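Local coordinates for protein putative antibiotic biosynthesis monooxygenase (Bacteroides thetaiotaomicron, PDB 3KKF) that probably acts as a monooxygenase of the antibiotic biosynthesis family, built as a dimeric alpha+beta barrel, and binds calcium ions, at residues Asn4-Leu9 with Ala65-His70; Arg35-Val40 with Thr73-Lys78. All blocks are in the same frame, centred on the assembly; numbering follows the deposited sequence. Where two conformers were deposited one is given.

Interaction 1 of 2, residues Asn4-Leu9 with Ala65-His70; sequences NNMVRL and AAYKSH. With CA (calcium ion), chain C; EDO (1,2-ethanediol), chain E; ACT (acetate ion), chain D.
The phenol ring of Tyr-67 carries the CE methyl of Met-6 on one face, almost over its centre: CE lies 3.8 Å from the centroid of the Tyr-67 ring and 11° off the normal, a CH-pi contact. The guanidinium of Arg-8 has the same methyl above one of its faces, displaced toward the rim, and has Tyr-67 OH near its plane at the edge. Guanidinium and phenol are turned 79° against each other. Water 1 lies in the plane of both groups, accepting from Arg-8 NH2 at 2.8 Å and standing 2.9 Å from Tyr-67 OH, where it ties the two polar ends together. At the edge of the third flat group, His-70 NE2 donates to OXT of an acetate, probably from the crystallisation liquor, at 2.8 Å.

Met-6 is present as selenomethionine. With CG anti to the backbone N (chi1 175°) and the chain extended beyond it, the residue reaches from the strand to the helix and slides its selenium alongside the root of the tyrosine, SE lying 3.6 Å from Tyr-67 CB. SE also sits obliquely to the ring, a Met-aromatic contact; a long, flexible, polarisable chain suits this place. Arg-8 NE forms a salt bridge with Glu-59, which fixes the guanidinium in its buried surroundings.

Just before the strand, Asn-4 OD1 at 2.3 Å and Asn-5 OD1 at 2.4 Å bind the calcium ion; two waters and the backbone oxygens of Gly-1 and Ala-62 are also among its ligands. Amide oxygens are neutral hard donors well suited to calcium.

In the fold, strand 6-14 runs between strands 54-61 and 87-97, and Met-6 and Arg-8 project from it toward helix 64-71. Tyr-61 meets Tyr-67 edge-to-face, while Val-7 and Leu-9 pack respectively on Tyr-44 and Thr-56 of the second subunit.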
ATOM      1  N   ASN A   4      17.309  -0.735  -3.950  1.00 15.66           N
ATOM      2  CA  ASN A   4      17.596  -0.144  -2.621  1.00 15.58           C
ATOM      3  C   ASN A   4      16.536   0.844  -2.160  1.00 15.27           C
ATOM      4  O   ASN A   4      16.799   1.619  -1.208  1.00 15.93           O
ATOM      5  CB  ASN A   4      19.008   0.526  -2.543  1.00 15.64           C
ATOM      6  CG  ASN A   4      19.045   1.937  -3.184  1.00 16.51           C
ATOM      7  OD1 ASN A   4      18.214   2.276  -4.024  1.00 16.08           O
ATOM      8  ND2 ASN A   4      19.982   2.748  -2.761  1.00 17.79           N
ATOM      9  N   ASN A   5      15.338   0.823  -2.780  1.00 14.29           N
ATOM     10  CA  ASN A   5      14.299   1.740  -2.370  1.00 12.98           C
ATOM     11  C   ASN A   5      13.878   1.388  -0.979  1.00 12.00           C
ATOM     12  O   ASN A   5      13.824   0.200  -0.590  1.00 13.45           O
ATOM     13  CB  ASN A   5      13.050   1.755  -3.283  1.00 13.02           C
ATOM     14  CG  ASN A   5      13.309   2.329  -4.654  1.00 13.70           C
ATOM     15  OD1 ASN A   5      14.327   3.015  -4.898  1.00 15.18           O
ATOM     16  ND2 ASN A   5      12.381   2.059  -5.577  1.00 14.47           N
HETATM   17  N   MSE A   6      13.620   2.411  -0.196  1.00 11.23           N
HETATM   18  CA  MSE A   6      13.090   2.235   1.161  1.00 10.94           C
HETATM   19  C   MSE A   6      11.588   2.178   1.043  1.00 10.38           C
HETATM   20  O   MSE A   6      10.981   3.142   0.587  1.00 10.84           O
HETATM   21  CB  MSE A   6      13.487   3.385   2.047  1.00 11.65           C
HETATM   22  CG  MSE A   6      12.880   3.326   3.418  1.00 13.52           C
HETATM   23 SE   MSE A   6      13.375   4.839   4.521  0.75 16.61          SE
HETATM   24  CE  MSE A   6      11.843   4.763   5.703  1.00 17.87           C
ATOM     25  N   VAL A   7      11.003   1.057   1.419  1.00  9.59           N
ATOM     26  CA  VAL A   7       9.572   0.829   1.369  1.00  9.60           C
ATOM     27  C   VAL A   7       9.061   0.664   2.795  1.00  9.69           C
ATOM     28  O   VAL A   7       9.642  -0.100   3.603  1.00 10.18           O
ATOM     29  CB  VAL A   7       9.234  -0.421   0.512  1.00  9.87           C
ATOM     30  CG1 VAL A   7       7.727  -0.656   0.445  1.00 11.42           C
ATOM     31  CG2 VAL A   7       9.816  -0.288  -0.899  1.00 10.98           C
ATOM     32  N   ARG A   8       8.004   1.391   3.121  1.00 10.24           N
ATOM     33  CA  ARG A   8       7.435   1.345   4.439  1.00 10.84           C
ATOM     34  C   ARG A   8       5.928   1.537   4.388  1.00 10.46           C
ATOM     35  O   ARG A   8       5.396   2.195   3.478  1.00 11.35           O
ATOM     36  CB  ARG A   8       8.065   2.453   5.311  1.00 12.20           C
ATOM     37  CG  ARG A   8       7.760   2.335   6.805  1.00 14.47           C
ATOM     38  CD  ARG A   8       8.601   3.309   7.639  1.00 15.13           C
ATOM     39  NE  ARG A   8       8.132   4.674   7.434  1.00 15.79           N
ATOM     40  CZ  ARG A   8       8.654   5.736   8.049  1.00 17.41           C
ATOM     41  NH1 ARG A   8       9.647   5.584   8.912  1.00 16.77           N
ATOM     42  NH2 ARG A   8       8.162   6.952   7.813  1.00 18.00           N
ATOM     43  N   LEU A   9       5.232   0.923   5.328  1.00 10.57           N
ATOM     44  CA  LEU A   9       3.824   1.198   5.554  1.00 11.19           C
ATOM     45  C   LEU A   9       3.706   1.952   6.848  1.00 11.08           C
ATOM     46  O   LEU A   9       4.271   1.534   7.885  1.00 13.02           O
ATOM     47  CB  LEU A   9       2.978  -0.066   5.708  1.00 11.94           C
ATOM     48  CG  LEU A   9       2.919  -1.002   4.548  1.00 13.85           C
ATOM     49  CD1 LEU A   9       2.249  -2.311   4.953  1.00 16.92           C
ATOM     50  CD2 LEU A   9       2.151  -0.351   3.402  1.00 16.38           C
ATOM     51  N   ALA A  65      18.690   8.232   2.278  1.00 12.67           N
ATOM     52  CA  ALA A  65      19.070   9.654   2.185  1.00 12.68           C
ATOM     53  C   ALA A  65      17.850  10.485   1.793  1.00 12.23           C
ATOM     54  O   ALA A  65      17.621  11.569   2.363  1.00 13.47           O
ATOM     55  CB  ALA A  65      20.202   9.871   1.173  1.00 13.74           C
ATOM     56  N   ALA A  66      17.047   9.987   0.839  1.00 11.93           N
ATOM     57  CA  ALA A  66      15.839  10.697   0.412  1.00 11.24           C
ATOM     58  C   ALA A  66      14.844  10.825   1.553  1.00 10.49           C
ATOM     59  O   ALA A  66      14.200  11.857   1.721  1.00 10.61           O
ATOM     60  CB  ALA A  66      15.191  10.020  -0.817  1.00 12.26           C
ATOM     61  N   TYR A  67      14.690   9.765   2.333  1.00 10.54           N
ATOM     62  CA  TYR A  67      13.801   9.778   3.483  1.00 10.58           C
ATOM     63  C   TYR A  67      14.264  10.814   4.539  1.00 10.98           C
ATOM     64  O   TYR A  67      13.481  11.607   5.044  1.00 11.21           O
ATOM     65  CB  TYR A  67      13.706   8.359   4.105  1.00 11.39           C
ATOM     66  CG  TYR A  67      12.957   8.377   5.421  1.00 11.64           C
ATOM     67  CD1 TYR A  67      11.604   8.623   5.459  1.00 14.57           C
ATOM     68  CD2 TYR A  67      13.624   8.192   6.625  1.00 13.72           C
ATOM     69  CE1 TYR A  67      10.918   8.669   6.645  1.00 16.10           C
ATOM     70  CE2 TYR A  67      12.945   8.238   7.821  1.00 15.97           C
ATOM     71  CZ  TYR A  67      11.581   8.475   7.819  1.00 16.27           C
ATOM     72  OH  TYR A  67      10.876   8.522   9.006  1.00 17.95           O
ATOM     73  N   LYS A  68      15.561  10.799   4.861  1.00 11.44           N
ATOM     74  CA  LYS A  68      16.083  11.736   5.843  0.50 11.99           C
ATOM     75  C   LYS A  68      15.923  13.172   5.362  1.00 11.43           C
ATOM     76  O   LYS A  68      15.580  14.053   6.162  1.00 12.60           O
ATOM     77  CB  LYS A  68      17.530  11.412   6.235  0.50 12.85           C
ATOM     78  CG  LYS A  68      17.641  10.146   7.002  0.50 14.87           C
ATOM     79  CD  LYS A  68      16.718  10.137   8.196  0.50 18.26           C
ATOM     80  CE  LYS A  68      16.882   8.914   8.996  0.50 20.24           C
ATOM     81  NZ  LYS A  68      18.246   8.844   9.512  0.50 22.47           N
ATOM     82  N   SER A  69      16.118  13.418   4.082  1.00 10.95           N
ATOM     83  CA  SER A  69      15.902  14.764   3.548  1.00 11.12           C
ATOM     84  C   SER A  69      14.395  15.169   3.666  1.00 10.44           C
ATOM     85  O   SER A  69      14.064  16.299   4.066  1.00 10.93           O
ATOM     86  CB  SER A  69      16.353  14.851   2.089  1.00 11.61           C
ATOM     87  OG  SER A  69      16.197  16.166   1.569  1.00 12.39           O
ATOM     88  N   HIS A  70      13.512  14.235   3.324  1.00  9.73           N
ATOM     89  CA  HIS A  70      12.077  14.461   3.400  1.00  9.82           C
ATOM     90  C   HIS A  70      11.607  14.918   4.794  1.00  9.95           C
ATOM     91  O   HIS A  70      10.836  15.888   4.908  1.00 10.45           O
ATOM     92  CB  HIS A  70      11.340  13.173   2.988  1.00  9.71           C
ATOM     93  CG  HIS A  70       9.859  13.223   3.185  1.00  9.76           C
ATOM     94  ND1 HIS A  70       9.035  14.051   2.452  1.00  9.66           N
ATOM     95  CD2 HIS A  70       9.045  12.523   4.024  1.00 10.01           C
ATOM     96  CE1 HIS A  70       7.792  13.864   2.848  1.00 10.84           C
ATOM     97  NE2 HIS A  70       7.770  12.943   3.793  1.00 11.10           N
TER
HETATM   98 CA    CA C 202      16.661   3.480  -5.203  0.75 10.73          CA
HETATM   99  C1  EDO E 204      14.351  -2.740  -1.990  0.60 16.87           C
HETATM  100  O1  EDO E 204      13.033  -2.279  -1.616  0.60 17.60           O
HETATM  101  C2  EDO E 204      14.342  -4.184  -2.505  0.60 16.29           C
HETATM  102  O2  EDO E 204      13.992  -5.043  -1.433  0.60 17.85           O
HETATM  103  C   ACT D 203       4.493  11.560   5.147  1.00 18.47           C
HETATM  104  O   ACT D 203       5.109  10.844   5.935  1.00 19.14           O
HETATM  105  OXT ACT D 203       5.141  12.409   4.532  1.00 17.38           O
HETATM  106  CH3 ACT D 203       3.042  11.396   4.928  1.00 19.13           C
HETATM  107  O   HOH W   1       8.260   9.687   8.526  1.00 24.78           O
HETATM  108  O   HOH W   2      18.301   5.199  -5.402  1.00 20.95           O
HETATM  109  O   HOH W   3      15.591   4.809  -6.863  1.00 18.05           O

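Interaction 2 of 2, residues Arg35-Val40 with Thr73-Lys78; sequences RLEPGV and TPHFKK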
ATOM      1  N   ARG A  35       5.469  16.841  -5.634  1.00 11.60           N
ATOM      2  CA  ARG A  35       5.839  17.931  -6.534  0.50 12.27           C
ATOM      3  C   ARG A  35       7.311  18.329  -6.462  1.00 12.00           C
ATOM      4  O   ARG A  35       7.950  18.597  -7.473  1.00 12.52           O
ATOM      5  CB  ARG A  35       4.981  19.184  -6.168  0.50 12.68           C
ATOM      6  CG  ARG A  35       5.261  20.496  -6.995  0.50 13.22           C
ATOM      7  CD  ARG A  35       4.387  21.671  -6.505  0.50 15.04           C
ATOM      8  N   LEU A  36       7.832  18.406  -5.243  1.00 11.55           N
ATOM      9  CA  LEU A  36       9.165  18.951  -5.007  1.00 12.13           C
ATOM     10  C   LEU A  36      10.322  18.004  -4.822  1.00 12.17           C
ATOM     11  O   LEU A  36      11.470  18.411  -5.043  1.00 14.03           O
ATOM     12  CB  LEU A  36       9.126  19.842  -3.745  1.00 12.70           C
ATOM     13  CG  LEU A  36       8.227  21.068  -3.687  1.00 14.60           C
ATOM     14  CD1 LEU A  36       8.527  21.830  -2.395  1.00 16.29           C
ATOM     15  CD2 LEU A  36       8.428  21.959  -4.897  1.00 16.89           C
ATOM     16  N   GLU A  37      10.069  16.780  -4.394  1.00 11.30           N
ATOM     17  CA  GLU A  37      11.155  15.873  -3.995  1.00 10.83           C
ATOM     18  C   GLU A  37      11.334  14.699  -4.946  1.00 10.47           C
ATOM     19  O   GLU A  37      10.546  13.774  -4.935  1.00 10.69           O
ATOM     20  CB  GLU A  37      10.866  15.357  -2.580  1.00 10.85           C
ATOM     21  CG  GLU A  37      10.670  16.434  -1.514  1.00 10.97           C
ATOM     22  CD  GLU A  37      10.585  15.824  -0.136  1.00 10.73           C
ATOM     23  OE1 GLU A  37      11.610  15.306   0.353  1.00 10.85           O
ATOM     24  OE2 GLU A  37       9.485  15.795   0.434  1.00 10.91           O
ATOM     25  N   PRO A  38      12.408  14.722  -5.769  1.00 11.50           N
ATOM     26  CA  PRO A  38      12.600  13.616  -6.693  1.00 11.31           C
ATOM     27  C   PRO A  38      12.795  12.230  -6.025  1.00 11.12           C
ATOM     28  O   PRO A  38      12.453  11.214  -6.618  1.00 12.01           O
ATOM     29  CB  PRO A  38      13.862  14.030  -7.478  1.00 12.26           C
ATOM     30  CG  PRO A  38      13.857  15.493  -7.398  1.00 13.60           C
ATOM     31  CD  PRO A  38      13.377  15.802  -6.024  1.00 11.88           C
ATOM     32  N   GLY A  39      13.297  12.232  -4.793  1.00 10.63           N
ATOM     33  CA  GLY A  39      13.525  11.025  -4.012  1.00 10.43           C
ATOM     34  C   GLY A  39      12.299  10.452  -3.324  1.00 10.24           C
ATOM     35  O   GLY A  39      12.362   9.385  -2.755  1.00 10.85           O
ATOM     36  N   VAL A  40      11.193  11.192  -3.332  1.00  9.77           N
ATOM     37  CA  VAL A  40       9.897  10.665  -2.825  1.00  9.71           C
ATOM     38  C   VAL A  40       9.215  10.062  -4.056  1.00  9.12           C
ATOM     39  O   VAL A  40       8.765  10.796  -4.957  1.00 10.19           O
ATOM     40  CB  VAL A  40       9.022  11.745  -2.153  1.00  9.64           C
ATOM     41  CG1 VAL A  40       7.621  11.177  -1.840  1.00 11.59           C
ATOM     42  CG2 VAL A  40       9.699  12.302  -0.895  1.00 11.41           C
ATOM     43  N   THR A  73      12.192  18.614   5.670  1.00 11.38           N
ATOM     44  CA  THR A  73      11.581  19.674   4.858  1.00 11.31           C
ATOM     45  C   THR A  73      10.557  20.527   5.646  1.00 11.30           C
ATOM     46  O   THR A  73       9.908  20.030   6.601  1.00 12.15           O
ATOM     47  CB  THR A  73      10.861  19.129   3.618  1.00 11.03           C
ATOM     48  OG1 THR A  73       9.740  18.340   4.022  1.00 11.21           O
ATOM     49  CG2 THR A  73      11.776  18.358   2.708  1.00 10.95           C
ATOM     50  N   PRO A  74      10.391  21.813   5.247  1.00 11.87           N
ATOM     51  CA  PRO A  74       9.385  22.611   5.921  1.00 11.95           C
ATOM     52  C   PRO A  74       7.966  22.045   5.760  1.00 11.75           C
ATOM     53  O   PRO A  74       7.148  22.163   6.686  1.00 12.61           O
ATOM     54  CB  PRO A  74       9.520  23.970   5.253  1.00 12.70           C
ATOM     55  CG  PRO A  74      10.920  24.034   4.823  1.00 13.20           C
ATOM     56  CD  PRO A  74      11.254  22.650   4.384  1.00 12.26           C
ATOM     57  N   HIS A  75       7.660  21.441   4.617  1.00 11.86           N
ATOM     58  CA  HIS A  75       6.315  20.902   4.425  1.00 11.53           C
ATOM     59  C   HIS A  75       6.061  19.685   5.333  1.00 11.40           C
ATOM     60  O   HIS A  75       4.991  19.557   5.899  1.00 11.29           O
ATOM     61  CB  HIS A  75       5.988  20.634   2.948  1.00 11.45           C
ATOM     62  CG  HIS A  75       6.959  19.759   2.234  1.00 11.29           C
ATOM     63  ND1 HIS A  75       8.114  20.247   1.641  1.00 11.78           N
ATOM     64  CD2 HIS A  75       6.933  18.433   1.976  1.00 10.89           C
ATOM     65  CE1 HIS A  75       8.747  19.255   1.043  1.00 11.60           C
ATOM     66  NE2 HIS A  75       8.050  18.144   1.231  1.00 11.56           N
ATOM     67  N   PHE A  76       7.039  18.792   5.480  1.00 11.26           N
ATOM     68  CA  PHE A  76       6.872  17.688   6.423  1.00 11.89           C
ATOM     69  C   PHE A  76       6.705  18.241   7.848  1.00 11.91           C
ATOM     70  O   PHE A  76       5.863  17.763   8.603  1.00 12.83           O
ATOM     71  CB  PHE A  76       8.049  16.706   6.381  1.00 11.95           C
ATOM     72  CG  PHE A  76       7.863  15.554   7.305  1.00 12.16           C
ATOM     73  CD1 PHE A  76       7.001  14.528   6.974  1.00 11.55           C
ATOM     74  CD2 PHE A  76       8.468  15.541   8.556  1.00 12.41           C
ATOM     75  CE1 PHE A  76       6.788  13.481   7.838  1.00 12.89           C
ATOM     76  CE2 PHE A  76       8.249  14.478   9.432  1.00 13.64           C
ATOM     77  CZ  PHE A  76       7.408  13.460   9.059  1.00 13.71           C
ATOM     78  N   LYS A  77       7.502  19.246   8.210  1.00 12.85           N
ATOM     79  CA  LYS A  77       7.446  19.899   9.555  0.50 13.59           C
ATOM     80  C   LYS A  77       6.040  20.438   9.852  1.00 13.65           C
ATOM     81  O   LYS A  77       5.510  20.282  10.950  1.00 13.53           O
ATOM     82  CB  LYS A  77       8.467  21.080   9.614  0.50 14.17           C
ATOM     83  CG  LYS A  77       8.539  21.877  10.990  0.50 16.02           C
ATOM     84  CD  LYS A  77       9.456  23.140  10.869  0.50 17.78           C
ATOM     85  CE  LYS A  77       9.849  23.731  12.224  0.50 19.59           C
ATOM     86  NZ  LYS A  77      10.899  22.911  12.912  0.50 21.24           N
ATOM     87  N   LYS A  78       5.475  21.119   8.867  1.00 12.71           N
ATOM     88  CA  LYS A  78       4.129  21.705   9.036  1.00 12.40           C
ATOM     89  C   LYS A  78       3.130  20.586   9.369  1.00 12.11           C
ATOM     90  O   LYS A  78       2.323  20.722  10.279  1.00 12.36           O
ATOM     91  CB  LYS A  78       3.675  22.426   7.757  1.00 12.56           C
ATOM     92  CG  LYS A  78       2.221  22.943   7.849  1.00 12.53           C
ATOM     93  CD  LYS A  78       1.775  23.661   6.646  1.00 12.47           C
ATOM     94  CE  LYS A  78       0.321  24.099   6.807  1.00 12.96           C
ATOM     95  NZ  LYS A  78      -0.232  24.761   5.602  1.00 14.63           N
TER
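Glu-37 and His-75 approach from opposite directions and make the close part of this contact. His-75 NE2 donates to Glu-37 OE2 over 2.9 Å, at an N-H...acceptor angle of 156°. The carboxylate oxygen lies near the imidazole plane, at the ring edge, yet the donor meets it from above the carboxylate, 47° out of that plane. An extended glutamate chain just past the end of helix 19-36 gives the reach this bond needs.

His-75 holds CG between its backbone N and carbonyl carbon (chi1 55°), which folds the imidazole back over Thr-73, with Thr-73 OG1 3.2 Å above the His-75 ring. Thr-73 is the N-cap of helix 74-83, its OG1 accepting from Phe-76 N at 3.1 Å, and that hydroxyl is also hydrogen-bonded to His-70 O. Thr-73 CG2 meanwhile touches Glu-37 OE1 at 3.9 Å, so threonine supplies both a cap and an apolar branch.

The outer side is looser. Leu-36 CD1 comes no nearer than 4.3 Å to His-75 CE1, and Leu-36 itself is exposed, a light apolar flank to the imidazole.

The strongest partner of Glu-37 OE2 lies outside the two segments: His-70 ND1 also hydrogen-bonds it, and Ser-33 does so weakly. If ND1 is the donor, His-70, whose NE2 already donates to an acetate, would carry both protons and probably be cationic, and the two imidazoles would favour an ionised Glu-37.

In the fold
Interaction 1 is the deeper of the two: it joins strand 6-14 of the sheet to helix 64-71 through a partly buried mix of selenium, ring and guanidinium. Interaction 2 lies at the surface and joins the end of helix 19-36 to the start of helix 74-83, chiefly by an imidazole-carboxylate hydrogen bond. Their centres are 12 Å apart. His-70, in segment 65-70, connects them, because it is held by Glu-37 and packs against Val-40 and Phe-76. Helices 64-71 and 74-83 are consecutive, so the two contacts together fasten this helical pair to the sheet and to helix 19-36, the helical layer of a ferredoxin-like fold.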